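Local coordinates for sensor kinase CusS (Escherichia coli, PDB 5KU5), which senses copper and silver ions in the periplasm and activates the response regulator CusR by phosphorylation, at residues 47-52 and 130-135. Numbering follows the deposited sequence.
With AG (silver ion), chain E.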
loop_
_atom_site.group_PDB
_atom_site.type_symbol
_atom_site.label_atom_id
_atom_site.label_comp_id
_atom_site.label_asym_id
_atom_site.label_seq_id
_atom_site.Cartn_x
_atom_site.Cartn_y
_atom_site.Cartn_z
ATOM N N SER A 47 6.929 -1.010 -4.842
ATOM C CA SER A 47 7.101 0.003 -5.891
ATOM C C SER A 47 7.595 1.356 -5.361
ATOM O O SER A 47 8.235 2.111 -6.099
ATOM C CB SER A 47 5.778 0.217 -6.632
ATOM O OG SER A 47 4.869 0.980 -5.850
ATOM N N ASN A 48 7.276 1.664 -4.103
ATOM C CA ASN A 48 7.521 2.993 -3.521
ATOM C C ASN A 48 8.131 2.986 -2.105
ATOM O O ASN A 48 8.062 3.995 -1.395
ATOM C CB ASN A 48 6.202 3.779 -3.524
ATOM C CG ASN A 48 5.144 3.169 -2.609
ATOM O OD1 ASN A 48 5.190 1.981 -2.275
ATOM N ND2 ASN A 48 4.180 3.983 -2.205
ATOM N N VAL A 49 8.727 1.864 -1.704
ATOM C CA VAL A 49 9.295 1.705 -0.366
ATOM C C VAL A 49 10.693 1.090 -0.464
ATOM O O VAL A 49 10.908 0.137 -1.215
ATOM C CB VAL A 49 8.393 0.823 0.534
ATOM C CG1 VAL A 49 9.065 0.504 1.869
ATOM C CG2 VAL A 49 7.056 1.507 0.771
ATOM N N LEU A 50 11.632 1.657 0.289
ATOM C CA LEU A 50 12.960 1.077 0.473
ATOM C C LEU A 50 13.119 0.737 1.942
ATOM O O LEU A 50 12.618 1.464 2.807
ATOM C CB LEU A 50 14.050 2.066 0.068
ATOM C CG LEU A 50 14.106 2.462 -1.406
ATOM C CD1 LEU A 50 15.091 3.604 -1.588
ATOM C CD2 LEU A 50 14.476 1.276 -2.286
ATOM N N ILE A 51 13.795 -0.376 2.223
ATOM C CA ILE A 51 14.102 -0.748 3.599
ATOM C C ILE A 51 15.575 -1.120 3.746
ATOM O O ILE A 51 16.239 -1.479 2.770
ATOM C CB ILE A 51 13.174 -1.876 4.136
ATOM C CG1 ILE A 51 13.556 -3.259 3.585
ATOM C CG2 ILE A 51 11.709 -1.568 3.841
ATOM C CD1 ILE A 51 14.383 -4.101 4.537
ATOM N N SER A 52 16.067 -1.019 4.977
ATOM C CA SER A 52 17.398 -1.484 5.336
ATOM C C SER A 52 17.353 -2.111 6.722
ATOM O O SER A 52 16.779 -1.535 7.648
ATOM C CB SER A 52 18.395 -0.331 5.325
ATOM O OG SER A 52 19.702 -0.801 5.622
ATOM N N LEU A 130 15.303 -2.173 11.999
ATOM C CA LEU A 130 14.689 -2.043 10.679
ATOM C C LEU A 130 14.496 -0.567 10.344
ATOM O O LEU A 130 13.912 0.169 11.134
ATOM C CB LEU A 130 13.333 -2.754 10.658
ATOM C CG LEU A 130 12.491 -2.664 9.382
ATOM C CD1 LEU A 130 13.227 -3.244 8.180
ATOM C CD2 LEU A 130 11.166 -3.369 9.597
ATOM N N TYR A 131 14.990 -0.153 9.177
ATOM C CA TYR A 131 14.779 1.193 8.638
ATOM C C TYR A 131 13.822 1.088 7.455
ATOM O O TYR A 131 14.015 0.237 6.588
ATOM C CB TYR A 131 16.105 1.798 8.172
ATOM C CG TYR A 131 17.090 2.058 9.288
ATOM C CD1 TYR A 131 17.845 1.020 9.833
ATOM C CD2 TYR A 131 17.277 3.345 9.798
ATOM C CE1 TYR A 131 18.755 1.253 10.853
ATOM C CE2 TYR A 131 18.182 3.587 10.823
ATOM C CZ TYR A 131 18.917 2.539 11.348
ATOM O OH TYR A 131 19.820 2.767 12.362
ATOM N N ILE A 132 12.800 1.946 7.431
ATOM C CA ILE A 132 11.753 1.930 6.402
ATOM C C ILE A 132 11.655 3.327 5.796
ATOM O O ILE A 132 11.495 4.291 6.533
ATOM C CB ILE A 132 10.366 1.574 6.994
ATOM C CG1 ILE A 132 10.435 0.293 7.840
ATOM C CG2 ILE A 132 9.333 1.416 5.876
ATOM C CD1 ILE A 132 9.210 0.053 8.700
ATOM N N ALA A 133 11.728 3.420 4.466
ATOM C CA ALA A 133 11.612 4.689 3.744
ATOM C C ALA A 133 10.463 4.627 2.733
ATOM O O ALA A 133 10.453 3.756 1.868
ATOM C CB ALA A 133 12.920 5.007 3.038
ATOM N N LEU A 134 9.511 5.555 2.850
ATOM C CA LEU A 134 8.360 5.660 1.941
ATOM C C LEU A 134 8.524 6.877 1.034
ATOM O O LEU A 134 8.874 7.959 1.504
ATOM C CB LEU A 134 7.056 5.791 2.740
ATOM C CG LEU A 134 5.752 6.011 1.959
ATOM C CD1 LEU A 134 5.426 4.794 1.111
ATOM C CD2 LEU A 134 4.599 6.323 2.900
ATOM N N SER A 135 8.247 6.698 -0.258
ATOM C CA SER A 135 8.390 7.775 -1.242
ATOM C C SER A 135 7.397 8.910 -1.006
ATOM O O SER A 135 6.201 8.668 -0.842
ATOM C CB SER A 135 8.205 7.246 -2.666
ATOM O OG SER A 135 8.170 8.318 -3.596
HETATM AG AG AG E . 10.291 3.502 -6.286
#
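Two leucines of strand 125-135, Leu130 and Leu134, share a conformation, CG anti to the backbone N (chi1 176° in Leu134), and each sends its CD1 branch across to the neighbouring strand. Leu134 CD1 lies 3.7 Å from Val49 CG2, the two side chains crossing obliquely, while the amide end of Asn48 runs alongside the same methyl. In Ile51, chi1 of 76° sets CG1 in the crowded position between backbone N and carbonyl carbon, and chi2, 99° and off a staggered value, carries Ile51 CD1 to Leu130 CD1 at 3.9 Å. Between these two meetings, the CG2 methyl of Ile132 touches Val49 CG1. Helix 2-25 covers this apolar face through Leu14, Ile17 and Leu21.

Strands 49-54 and 125-135 are antiparallel neighbours in the central sheet of the PDC-type sensor domain, a member of the PAS clan; here the pairing brings together the first and the last strand of the sheet in chain order. Leu50 with Ala133 and Ser52 with Tyr131 form the hydrogen-bonded pairs; Ala133 N reaches Leu50 O at 2.7 Å, almost straight along the C=O axis. Ser52 O accepts equally closely from Tyr131 N, also 2.7 Å, and lies at the edge of the tyrosine ring, in its plane. Beyond the last bridge, Ser135 N donates to Asn48 O, 2.9 Å away, so the pairing extends to the residue next to Ser47. There the chain meets silver: Ser47 O binds the ion at 2.5 Å, alongside Met96 SD and His108 ND1, while Ser47 OG is hydrogen-bonded to Glu16 of the second subunit.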